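Local coordinates for protein aldehyde dehydrogenase (PDB 5KF0) that probably catalyses the NAD(P)-dependent oxidation of aldehydes to carboxylic acids and binds NADPH, at residues G259-Q270 with S411-D422; S289-R298 with L383-P391. One frame throughout, in Å; residues are numbered along the deposited sequence.

Contact 1 (G259-Q270 with S411-D422); sequences GGNAAAIVDADQ and SDFGLQAGVFTD. With NDP (NADPH dihydro-nicotinamide-adenine-dinucleotide phosphate), chain E.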
loop_
_atom_site.group_PDB
_atom_site.type_symbol
_atom_site.label_atom_id
_atom_site.label_comp_id
_atom_site.label_asym_id
_atom_site.label_seq_id
_atom_site.Cartn_x
_atom_site.Cartn_y
_atom_site.Cartn_z
ATOM N N GLY A 259 6.204 29.826 -0.614
ATOM C CA GLY A 259 7.439 30.155 -1.311
ATOM C C GLY A 259 8.701 29.895 -0.506
ATOM O O GLY A 259 8.627 29.302 0.574
ATOM N N GLY A 260 9.855 30.339 -1.004
ATOM C CA GLY A 260 11.101 30.112 -0.281
ATOM C C GLY A 260 12.272 30.724 -1.025
ATOM O O GLY A 260 12.110 31.379 -2.060
ATOM N N ASN A 261 13.469 30.508 -0.474
ATOM C CA ASN A 261 14.718 30.992 -1.066
ATOM C C ASN A 261 15.613 29.786 -1.357
ATOM O O ASN A 261 16.655 29.598 -0.716
ATOM C CB ASN A 261 15.421 32.030 -0.131
ATOM C CG ASN A 261 15.749 31.465 1.246
ATOM O OD1 ASN A 261 15.203 30.438 1.674
ATOM N ND2 ASN A 261 16.669 32.131 1.943
ATOM N N ALA A 262 15.220 28.989 -2.352
ATOM C CA ALA A 262 15.785 27.653 -2.523
ATOM C C ALA A 262 17.280 27.688 -2.822
ATOM O O ALA A 262 17.774 28.563 -3.542
ATOM C CB ALA A 262 15.047 26.909 -3.640
ATOM N N ALA A 263 17.996 26.706 -2.270
ATOM C CA ALA A 263 19.439 26.578 -2.412
ATOM C C ALA A 263 19.822 25.343 -3.225
ATOM O O ALA A 263 19.148 24.305 -3.176
ATOM C CB ALA A 263 20.123 26.489 -1.039
ATOM N N ALA A 264 20.949 25.455 -3.933
ATOM C CA ALA A 264 21.596 24.315 -4.575
ATOM C C ALA A 264 23.019 24.194 -4.050
ATOM O O ALA A 264 23.742 25.197 -3.987
ATOM C CB ALA A 264 21.625 24.476 -6.096
ATOM N N ILE A 265 23.418 22.978 -3.674
ATOM C CA ILE A 265 24.779 22.682 -3.224
ATOM C C ILE A 265 25.527 21.990 -4.352
ATOM O O ILE A 265 25.001 21.048 -4.960
ATOM C CB ILE A 265 24.765 21.780 -1.977
ATOM C CG1 ILE A 265 24.173 22.528 -0.784
ATOM C CG2 ILE A 265 26.186 21.281 -1.663
ATOM C CD1 ILE A 265 23.897 21.620 0.413
ATOM N N VAL A 266 26.757 22.438 -4.622
ATOM C CA VAL A 266 27.651 21.788 -5.581
ATOM C C VAL A 266 28.794 21.162 -4.788
ATOM O O VAL A 266 29.633 21.875 -4.220
ATOM C CB VAL A 266 28.185 22.771 -6.630
ATOM C CG1 VAL A 266 29.098 22.036 -7.620
ATOM C CG2 VAL A 266 27.018 23.472 -7.353
ATOM N N ASP A 267 28.837 19.832 -4.754
ATOM C CA ASP A 267 29.798 19.090 -3.944
ATOM C C ASP A 267 31.172 19.046 -4.617
ATOM O O ASP A 267 31.344 19.393 -5.791
ATOM C CB ASP A 267 29.275 17.665 -3.702
ATOM C CG ASP A 267 29.815 17.027 -2.433
ATOM O OD1 ASP A 267 29.358 15.902 -2.124
ATOM O OD2 ASP A 267 30.680 17.617 -1.744
ATOM N N ALA A 268 32.155 18.579 -3.844
ATOM C CA ALA A 268 33.551 18.571 -4.263
ATOM C C ALA A 268 33.838 17.613 -5.416
ATOM O O ALA A 268 34.897 17.735 -6.046
ATOM C CB ALA A 268 34.430 18.218 -3.057
ATOM N N ASP A 269 32.929 16.678 -5.712
ATOM C CA ASP A 269 33.161 15.629 -6.701
ATOM C C ASP A 269 32.607 15.969 -8.085
ATOM O O ASP A 269 32.517 15.084 -8.944
ATOM C CB ASP A 269 32.568 14.296 -6.210
ATOM C CG ASP A 269 31.062 14.363 -5.948
ATOM O OD1 ASP A 269 30.440 15.423 -6.168
ATOM O OD2 ASP A 269 30.495 13.336 -5.507
ATOM N N GLN A 270 32.270 17.230 -8.333
ATOM C CA GLN A 270 31.523 17.614 -9.526
ATOM C C GLN A 270 32.385 18.186 -10.652
ATOM O O GLN A 270 31.827 18.661 -11.647
ATOM C CB GLN A 270 30.436 18.625 -9.145
ATOM C CG GLN A 270 29.352 18.018 -8.254
ATOM C CD GLN A 270 28.585 16.948 -8.989
ATOM O OE1 GLN A 270 27.894 17.236 -9.968
ATOM N NE2 GLN A 270 28.721 15.696 -8.541
ATOM N N SER A 411 17.310 29.592 7.225
ATOM C CA SER A 411 16.235 30.206 6.462
ATOM C C SER A 411 14.927 30.016 7.211
ATOM O O SER A 411 14.766 29.039 7.951
ATOM C CB SER A 411 16.113 29.574 5.069
ATOM O OG SER A 411 15.000 30.115 4.368
ATOM N N ASP A 412 13.992 30.951 6.988
ATOM C CA ASP A 412 12.603 30.762 7.399
ATOM C C ASP A 412 11.914 29.668 6.599
ATOM O O ASP A 412 10.870 29.164 7.027
ATOM C CB ASP A 412 11.788 32.049 7.199
ATOM C CG ASP A 412 12.274 33.202 8.039
ATOM O OD1 ASP A 412 12.909 32.972 9.084
ATOM O OD2 ASP A 412 11.968 34.351 7.652
ATOM N N PHE A 413 12.473 29.294 5.455
ATOM C CA PHE A 413 11.759 28.529 4.448
ATOM C C PHE A 413 12.303 27.112 4.358
ATOM O O PHE A 413 13.293 26.756 5.002
ATOM C CB PHE A 413 11.845 29.258 3.100
ATOM C CG PHE A 413 11.289 30.646 3.155
ATOM C CD1 PHE A 413 9.929 30.840 3.361
ATOM C CD2 PHE A 413 12.119 31.764 3.033
ATOM C CE1 PHE A 413 9.390 32.128 3.426
ATOM C CE2 PHE A 413 11.587 33.053 3.090
ATOM C CZ PHE A 413 10.210 33.228 3.295
ATOM N N GLY A 414 11.600 26.290 3.579
ATOM C CA GLY A 414 11.970 24.896 3.423
ATOM C C GLY A 414 11.135 24.195 2.370
ATOM O O GLY A 414 10.421 23.231 2.677
ATOM N N LEU A 415 11.230 24.643 1.119
ATOM C CA LEU A 415 10.409 24.031 0.074
ATOM C C LEU A 415 11.195 22.911 -0.596
ATOM O O LEU A 415 10.906 21.735 -0.345
ATOM C CB LEU A 415 9.922 25.098 -0.922
ATOM C CG LEU A 415 8.506 24.840 -1.467
ATOM C CD1 LEU A 415 7.997 26.024 -2.282
ATOM C CD2 LEU A 415 8.453 23.560 -2.297
ATOM N N GLN A 416 12.181 23.237 -1.440
ATOM C CA GLN A 416 13.083 22.211 -1.960
ATOM C C GLN A 416 14.519 22.718 -1.911
ATOM O O GLN A 416 14.777 23.926 -1.877
ATOM C CB GLN A 416 12.704 21.770 -3.394
ATOM C CG GLN A 416 11.315 21.088 -3.392
ATOM C CD GLN A 416 10.951 20.271 -4.627
ATOM O OE1 GLN A 416 10.040 19.442 -4.552
ATOM N NE2 GLN A 416 11.608 20.516 -5.763
ATOM N N ALA A 417 15.452 21.766 -1.904
ATOM C CA ALA A 417 16.883 22.030 -2.030
ATOM C C ALA A 417 17.455 21.027 -3.020
ATOM O O ALA A 417 16.907 19.940 -3.197
ATOM C CB ALA A 417 17.620 21.901 -0.679
ATOM N N GLY A 418 18.563 21.394 -3.664
ATOM C CA GLY A 418 19.243 20.507 -4.593
ATOM C C GLY A 418 20.686 20.280 -4.176
ATOM O O GLY A 418 21.334 21.167 -3.611
ATOM N N VAL A 419 21.191 19.077 -4.461
ATOM C CA VAL A 419 22.576 18.718 -4.146
ATOM C C VAL A 419 23.169 17.992 -5.344
ATOM O O VAL A 419 22.750 16.874 -5.664
ATOM C CB VAL A 419 22.705 17.831 -2.896
ATOM C CG1 VAL A 419 24.193 17.645 -2.565
ATOM C CG2 VAL A 419 21.951 18.424 -1.705
ATOM N N PHE A 420 24.159 18.607 -5.986
ATOM C CA PHE A 420 24.935 17.941 -7.030
ATOM C C PHE A 420 26.063 17.184 -6.340
ATOM O O PHE A 420 27.050 17.779 -5.900
ATOM C CB PHE A 420 25.471 18.950 -8.042
ATOM C CG PHE A 420 24.397 19.629 -8.854
ATOM C CD1 PHE A 420 23.942 19.068 -10.046
ATOM C CD2 PHE A 420 23.856 20.840 -8.436
ATOM C CE1 PHE A 420 22.959 19.697 -10.808
ATOM C CE2 PHE A 420 22.870 21.478 -9.194
ATOM C CZ PHE A 420 22.420 20.902 -10.371
ATOM N N THR A 421 25.913 15.864 -6.235
ATOM C CA THR A 421 26.900 14.997 -5.596
ATOM C C THR A 421 26.760 13.605 -6.195
ATOM O O THR A 421 25.675 13.221 -6.646
ATOM C CB THR A 421 26.714 14.922 -4.064
ATOM O OG1 THR A 421 27.794 14.175 -3.485
ATOM C CG2 THR A 421 25.381 14.233 -3.690
ATOM N N ASP A 422 27.865 12.860 -6.215
ATOM C CA ASP A 422 27.819 11.430 -6.494
ATOM C C ASP A 422 28.048 10.605 -5.237
ATOM O O ASP A 422 28.110 9.375 -5.322
ATOM C CB ASP A 422 28.843 11.046 -7.570
ATOM C CG ASP A 422 28.614 9.625 -8.128
ATOM O OD1 ASP A 422 27.473 9.324 -8.517
ATOM O OD2 ASP A 422 29.564 8.832 -8.164
HETATM P PA NDP E . 0.086 36.294 -3.912
HETATM O O1A NDP E . 0.153 35.768 -2.517
HETATM O O2A NDP E . 0.346 37.798 -3.987
HETATM O O5B NDP E . -1.309 35.979 -4.607
HETATM C C5B NDP E . -1.667 34.586 -4.780
HETATM C C4B NDP E . -3.165 34.481 -4.887
HETATM O O4B NDP E . -3.764 34.810 -3.613
HETATM C C3B NDP E . -3.809 35.427 -5.909
HETATM O O3B NDP E . -4.947 34.809 -6.506
HETATM C C2B NDP E . -4.255 36.587 -5.019
HETATM O O2B NDP E . -5.345 37.369 -5.550
HETATM C C1B NDP E . -4.752 35.796 -3.822
HETATM N N9A NDP E . -4.900 36.578 -2.601
HETATM C C8A NDP E . -4.009 37.445 -2.026
HETATM N N7A NDP E . -4.420 37.949 -0.885
HETATM C C5A NDP E . -5.668 37.377 -0.703
HETATM C C6A NDP E . -6.627 37.490 0.324
HETATM N N6A NDP E . -6.486 38.282 1.394
HETATM N N1A NDP E . -7.761 36.763 0.205
HETATM C C2A NDP E . -7.922 35.987 -0.869
HETATM N N3A NDP E . -7.095 35.804 -1.902
HETATM C C4A NDP E . -5.980 36.532 -1.755
HETATM O O3 NDP E . 1.145 35.518 -4.806
HETATM P PN NDP E . 1.621 35.688 -6.315
HETATM O O1N NDP E . 0.452 35.587 -7.224
HETATM O O2N NDP E . 2.413 36.969 -6.387
HETATM O O5D NDP E . 2.568 34.444 -6.575
HETATM C C5D NDP E . 3.930 34.339 -6.129
HETATM C C4D NDP E . 3.963 33.568 -4.833
HETATM O O4D NDP E . 3.378 32.251 -5.026
HETATM C C3D NDP E . 5.387 33.342 -4.319
HETATM O O3D NDP E . 5.501 33.528 -2.913
HETATM C C2D NDP E . 5.655 31.897 -4.739
HETATM O O2D NDP E . 6.671 31.208 -4.020
HETATM C C1D NDP E . 4.280 31.277 -4.535
HETATM N N1N NDP E . 4.210 30.048 -5.317
HETATM C C2N NDP E . 4.049 28.822 -4.715
HETATM C C3N NDP E . 4.142 27.662 -5.394
HETATM C C7N NDP E . 3.882 26.342 -4.756
HETATM O O7N NDP E . 3.380 25.450 -5.454
HETATM N N7N NDP E . 4.258 26.147 -3.494
HETATM C C4N NDP E . 4.550 27.668 -6.823
HETATM C C5N NDP E . 4.366 29.019 -7.428
HETATM C C6N NDP E . 4.278 30.101 -6.678
HETATM P P2B NDP E . -5.070 38.639 -6.552
HETATM O O1X NDP E . -3.631 38.637 -6.909
HETATM O O2X NDP E . -6.048 38.406 -7.665
HETATM O O3X NDP E . -5.472 39.880 -5.784
HETATM O O HOH W 1 16.536 25.244 -0.174
#
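Ser411 OG is gripped by two groups: it donates to Asn261 OD1 at 2.7 Å and, as a hydroxyl can, also accepts the backbone N-H of Phe413, which makes an ST turn. The turn leads into strand 416-420, which runs parallel to strand 263-266 in the catalytic-domain sheet, their short axes 13° apart. Ala263 O, Ile265 N, Ile265 O and Asp267 N are bonded in turn to Gly418 N, Gly418 O, Phe420 N and Phe420 O. Before this ladder begins, a water bridges Ala263 N and Gln416 O. Ile265 and Val419 share one face of the sheet, where Ile265 also packs on helix 401-409. On the other face Phe420 lies beside Ala264 and Val266, covered by Val277 of helix 274-286. Near the cofactor, Gly260 CA lies over one face of the Phe413 ring, 3.5 Å from CG, a close approach suited to glycine. Gly259 CA comes within 3.0 Å of O2D of NADPH, again with no side chain to intrude. At the far end Thr421 OG1 donates to the anti lone pair of Asp267 OD1 at 2.7 Å, and His426 also bonds that oxygen. Asp269, with CG lodged between backbone N and carbonyl carbon (chi1 59°), turns OD2 to accept Asp422 N at 2.8 Å, while its OD1 takes Gln270 NE2 from above the carboxylate plane; OE1 of that amide bonds Gln273.

Contact 2 (S289-R298 with L383-P391); sequences SGQSCIGVQR and LYRKEAFGP. With NDP (NADPH dihydro-nicotinamide-adenine-dinucleotide phosphate), chain E.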
loop_
_atom_site.group_PDB
_atom_site.type_symbol
_atom_site.label_atom_id
_atom_site.label_comp_id
_atom_site.label_asym_id
_atom_site.label_seq_id
_atom_site.Cartn_x
_atom_site.Cartn_y
_atom_site.Cartn_z
ATOM N N SER A 289 12.540 34.186 -15.471
ATOM C CA SER A 289 13.173 35.306 -14.775
ATOM C C SER A 289 13.139 35.115 -13.263
ATOM O O SER A 289 12.960 36.064 -12.501
ATOM C CB SER A 289 12.528 36.629 -15.179
ATOM O OG SER A 289 12.599 36.789 -16.590
ATOM N N GLY A 290 13.311 33.868 -12.828
ATOM C CA GLY A 290 13.342 33.568 -11.411
ATOM C C GLY A 290 12.000 33.599 -10.716
ATOM O O GLY A 290 11.955 33.495 -9.486
ATOM N N GLN A 291 10.903 33.749 -11.462
ATOM C CA GLN A 291 9.568 33.832 -10.865
ATOM C C GLN A 291 8.993 32.422 -10.710
ATOM O O GLN A 291 8.017 32.015 -11.353
ATOM C CB GLN A 291 8.684 34.746 -11.704
ATOM C CG GLN A 291 9.229 36.179 -11.719
ATOM C CD GLN A 291 8.345 37.148 -12.485
ATOM O OE1 GLN A 291 8.024 38.222 -11.989
ATOM N NE2 GLN A 291 7.963 36.775 -13.707
ATOM N N SER A 292 9.646 31.666 -9.828
ATOM C CA SER A 292 9.295 30.291 -9.517
ATOM C C SER A 292 9.406 30.089 -8.012
ATOM O O SER A 292 10.356 30.576 -7.390
ATOM C CB SER A 292 10.225 29.292 -10.216
ATOM O OG SER A 292 10.048 27.974 -9.698
ATOM N N CYS A 293 8.448 29.350 -7.441
ATOM C CA CYS A 293 8.494 29.033 -6.017
ATOM C C CYS A 293 9.651 28.112 -5.648
ATOM O O CYS A 293 9.922 27.951 -4.449
ATOM C CB CYS A 293 7.177 28.395 -5.577
ATOM S SG CYS A 293 6.536 27.152 -6.709
ATOM N N ILE A 294 10.332 27.510 -6.629
ATOM C CA ILE A 294 11.526 26.718 -6.352
ATOM C C ILE A 294 12.681 27.186 -7.221
ATOM O O ILE A 294 13.612 26.419 -7.492
ATOM C CB ILE A 294 11.273 25.209 -6.528
ATOM C CG1 ILE A 294 10.466 24.919 -7.803
ATOM C CG2 ILE A 294 10.594 24.632 -5.267
ATOM C CD1 ILE A 294 10.209 23.419 -8.034
ATOM N N GLY A 295 12.644 28.452 -7.635
ATOM C CA GLY A 295 13.781 29.019 -8.340
ATOM C C GLY A 295 15.030 28.998 -7.472
ATOM O O GLY A 295 14.969 29.142 -6.247
ATOM N N VAL A 296 16.173 28.776 -8.116
ATOM C CA VAL A 296 17.443 28.787 -7.393
ATOM C C VAL A 296 17.787 30.217 -7.010
ATOM O O VAL A 296 18.012 31.072 -7.874
ATOM C CB VAL A 296 18.555 28.156 -8.235
ATOM C CG1 VAL A 296 19.937 28.386 -7.578
ATOM C CG2 VAL A 296 18.272 26.654 -8.440
ATOM N N GLN A 297 17.873 30.474 -5.705
ATOM C CA GLN A 297 18.268 31.777 -5.193
ATOM C C GLN A 297 19.653 31.777 -4.572
ATOM O O GLN A 297 20.344 32.793 -4.635
ATOM C CB GLN A 297 17.246 32.269 -4.158
ATOM C CG GLN A 297 17.437 33.726 -3.691
ATOM C CD GLN A 297 16.274 34.187 -2.819
ATOM O OE1 GLN A 297 15.122 33.818 -3.058
ATOM N NE2 GLN A 297 16.566 35.008 -1.820
ATOM N N ARG A 298 20.083 30.653 -3.996
ATOM C CA ARG A 298 21.355 30.560 -3.292
ATOM C C ARG A 298 22.120 29.373 -3.848
ATOM O O ARG A 298 21.554 28.291 -4.017
ATOM C CB ARG A 298 21.141 30.393 -1.781
ATOM C CG ARG A 298 20.349 31.530 -1.143
ATOM C CD ARG A 298 20.162 31.303 0.360
ATOM N NE ARG A 298 19.188 30.242 0.633
ATOM C CZ ARG A 298 19.260 29.391 1.649
ATOM N NH1 ARG A 298 20.290 29.438 2.502
ATOM N NH2 ARG A 298 18.310 28.468 1.794
ATOM N N LEU A 383 18.263 40.201 0.466
ATOM C CA LEU A 383 18.488 39.443 -0.760
ATOM C C LEU A 383 18.795 37.985 -0.465
ATOM O O LEU A 383 18.505 37.115 -1.292
ATOM C CB LEU A 383 19.628 40.073 -1.567
ATOM C CG LEU A 383 19.824 39.518 -2.978
ATOM C CD1 LEU A 383 18.651 39.930 -3.864
ATOM C CD2 LEU A 383 21.127 40.004 -3.577
ATOM N N TYR A 384 19.387 37.703 0.701
ATOM C CA TYR A 384 19.691 36.330 1.089
ATOM C C TYR A 384 18.464 35.629 1.659
ATOM O O TYR A 384 18.157 34.494 1.279
ATOM C CB TYR A 384 20.831 36.307 2.120
ATOM C CG TYR A 384 21.405 34.920 2.301
ATOM C CD1 TYR A 384 22.510 34.507 1.565
ATOM C CD2 TYR A 384 20.822 34.011 3.180
ATOM C CE1 TYR A 384 23.016 33.229 1.697
ATOM C CE2 TYR A 384 21.328 32.731 3.322
ATOM C CZ TYR A 384 22.426 32.348 2.577
ATOM O OH TYR A 384 22.922 31.070 2.691
ATOM N N ARG A 385 17.749 36.299 2.563
ATOM C CA ARG A 385 16.796 35.649 3.458
ATOM C C ARG A 385 15.352 35.704 2.984
ATOM O O ARG A 385 14.559 34.833 3.361
ATOM C CB ARG A 385 16.858 36.290 4.847
ATOM C CG ARG A 385 18.237 36.267 5.469
ATOM C CD ARG A 385 18.179 36.367 6.996
ATOM N NE ARG A 385 17.729 35.109 7.605
ATOM C CZ ARG A 385 18.518 34.057 7.809
ATOM N NH1 ARG A 385 19.797 34.104 7.433
ATOM N NH2 ARG A 385 18.025 32.958 8.368
ATOM N N LYS A 386 14.975 36.725 2.225
ATOM C CA LYS A 386 13.604 36.802 1.749
ATOM C C LYS A 386 13.503 36.162 0.367
ATOM O O LYS A 386 14.505 35.793 -0.246
ATOM C CB LYS A 386 13.126 38.255 1.721
ATOM C CG LYS A 386 13.207 38.959 3.076
ATOM C CD LYS A 386 12.594 40.355 2.978
ATOM C CE LYS A 386 12.632 41.080 4.308
ATOM N NZ LYS A 386 11.857 40.364 5.353
ATOM N N GLU A 387 12.274 36.030 -0.131
ATOM C CA GLU A 387 12.059 35.378 -1.423
ATOM C C GLU A 387 12.315 36.380 -2.547
ATOM O O GLU A 387 11.525 37.310 -2.756
ATOM C CB GLU A 387 10.650 34.797 -1.505
ATOM C CG GLU A 387 10.432 33.994 -2.785
ATOM C CD GLU A 387 9.084 33.293 -2.809
ATOM O OE1 GLU A 387 8.968 32.260 -3.497
ATOM O OE2 GLU A 387 8.137 33.791 -2.159
ATOM N N ALA A 388 13.407 36.177 -3.285
ATOM C CA ALA A 388 13.786 37.131 -4.329
ATOM C C ALA A 388 12.709 37.230 -5.408
ATOM O O ALA A 388 12.295 38.332 -5.792
ATOM C CB ALA A 388 15.124 36.725 -4.949
ATOM N N PHE A 389 12.244 36.080 -5.899
ATOM C CA PHE A 389 11.243 35.987 -6.965
ATOM C C PHE A 389 11.594 36.887 -8.146
ATOM O O PHE A 389 10.779 37.662 -8.650
ATOM C CB PHE A 389 9.829 36.275 -6.454
ATOM C CG PHE A 389 8.837 35.267 -6.935
ATOM C CD1 PHE A 389 8.935 33.954 -6.501
ATOM C CD2 PHE A 389 7.871 35.594 -7.884
ATOM C CE1 PHE A 389 8.061 32.990 -6.954
ATOM C CE2 PHE A 389 6.988 34.623 -8.347
ATOM C CZ PHE A 389 7.087 33.326 -7.886
ATOM N N GLY A 390 12.833 36.771 -8.589
ATOM C CA GLY A 390 13.298 37.510 -9.735
ATOM C C GLY A 390 14.620 36.933 -10.179
ATOM O O GLY A 390 15.115 35.967 -9.597
ATOM N N PRO A 391 15.217 37.509 -11.219
ATOM C CA PRO A 391 16.362 36.863 -11.882
ATOM C C PRO A 391 17.695 37.198 -11.219
ATOM O O PRO A 391 18.629 37.680 -11.858
ATOM C CB PRO A 391 16.259 37.415 -13.311
ATOM C CG PRO A 391 15.681 38.782 -13.130
ATOM C CD PRO A 391 14.693 38.653 -11.990
HETATM P PA NDP E . 0.086 36.294 -3.912
HETATM O O1A NDP E . 0.153 35.768 -2.517
HETATM O O2A NDP E . 0.346 37.798 -3.987
HETATM O O5B NDP E . -1.309 35.979 -4.607
HETATM C C5B NDP E . -1.667 34.586 -4.780
HETATM C C4B NDP E . -3.165 34.481 -4.887
HETATM O O4B NDP E . -3.764 34.810 -3.613
HETATM C C3B NDP E . -3.809 35.427 -5.909
HETATM O O3B NDP E . -4.947 34.809 -6.506
HETATM C C2B NDP E . -4.255 36.587 -5.019
HETATM O O2B NDP E . -5.345 37.369 -5.550
HETATM C C1B NDP E . -4.752 35.796 -3.822
HETATM N N9A NDP E . -4.900 36.578 -2.601
HETATM C C8A NDP E . -4.009 37.445 -2.026
HETATM N N7A NDP E . -4.420 37.949 -0.885
HETATM C C5A NDP E . -5.668 37.377 -0.703
HETATM C C6A NDP E . -6.627 37.490 0.324
HETATM N N6A NDP E . -6.486 38.282 1.394
HETATM N N1A NDP E . -7.761 36.763 0.205
HETATM C C2A NDP E . -7.922 35.987 -0.869
HETATM N N3A NDP E . -7.095 35.804 -1.902
HETATM C C4A NDP E . -5.980 36.532 -1.755
HETATM O O3 NDP E . 1.145 35.518 -4.806
HETATM P PN NDP E . 1.621 35.688 -6.315
HETATM O O1N NDP E . 0.452 35.587 -7.224
HETATM O O2N NDP E . 2.413 36.969 -6.387
HETATM O O5D NDP E . 2.568 34.444 -6.575
HETATM C C5D NDP E . 3.930 34.339 -6.129
HETATM C C4D NDP E . 3.963 33.568 -4.833
HETATM O O4D NDP E . 3.378 32.251 -5.026
HETATM C C3D NDP E . 5.387 33.342 -4.319
HETATM O O3D NDP E . 5.501 33.528 -2.913
HETATM C C2D NDP E . 5.655 31.897 -4.739
HETATM O O2D NDP E . 6.671 31.208 -4.020
HETATM C C1D NDP E . 4.280 31.277 -4.535
HETATM N N1N NDP E . 4.210 30.048 -5.317
HETATM C C2N NDP E . 4.049 28.822 -4.715
HETATM C C3N NDP E . 4.142 27.662 -5.394
HETATM C C7N NDP E . 3.882 26.342 -4.756
HETATM O O7N NDP E . 3.380 25.450 -5.454
HETATM N N7N NDP E . 4.258 26.147 -3.494
HETATM C C4N NDP E . 4.550 27.668 -6.823
HETATM C C5N NDP E . 4.366 29.019 -7.428
HETATM C C6N NDP E . 4.278 30.101 -6.678
HETATM P P2B NDP E . -5.070 38.639 -6.552
HETATM O O1X NDP E . -3.631 38.637 -6.909
HETATM O O2X NDP E . -6.048 38.406 -7.665
HETATM O O3X NDP E . -5.472 39.880 -5.784
HETATM O O HOH W 2 8.329 38.861 -9.397
HETATM O O HOH W 3 11.172 31.516 -4.980
HETATM O O HOH W 4 13.278 33.370 -5.125
#
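The Phe389 ring is sandwiched between protein and cofactor: Gln291 CA stands over one face in a CH-pi contact, 3.8 Å from the centroid, and C3D of the NADPH ribose lies over the opposite face, with Cys293 N at the edge. A second ring, that of Tyr384, carries Arg298 CD on one face. The Arg298 chain bends at chi3 (-73°), which carries NH1 to Tyr384 OH at 3.1 Å, in the guanidinium plane; Glu396 also bonds that hydroxyl and Arg407 O also receives NH1. Between the two rings Gln297, its chain extended, uses both ends of its amide. NE2 donates to Lys386 O at 2.7 Å, almost straight and in the amide plane, and less directly to Leu383 O, while OE1 accepts Ala388 N at 2.9 Å. A primary amide suits this place because it can donate and accept at once, pinning the loop that follows the helix. That loop presents Glu387, whose OE1 and OE2 accept O2D and O3D of the ribose. Close by in the same aldehyde dehydrogenase pocket, Cys293 SG is bonded covalently to nicotinamide C4N at 2.1 Å. Gly290 packs against Gly390 O, a backbone approach suited to a residue without a side chain. Behind the contact, Leu383 and Ala388 pack on helix 338-353, and Arg298 and Tyr384 lean on Ile394 of strand 392-398.

Overall arrangement
From the N terminus, the chain forms a small sheet (13-43), then most of the sheet that includes strand 253-257, and enters 259-270, where Gly259 lies beside the NADPH ribose. Helix 274-286 leads to 289-298, and after a long excursion the chain returns at 383-391, closing contact 2. Helix 401-409 then brings it to 411-422, which closes contact 1, so the loop of contact 2 lies wholly within that of contact 1. Strand 263-266 sits between 298-302 and 416-420, and strand 392-398 flanks 298-302, tying all four segments to one sheet. The contacts also touch directly: Asn261 ND2 lies 2.9 Å from Tyr384 O, a probable hydrogen bond, and both reach NADPH.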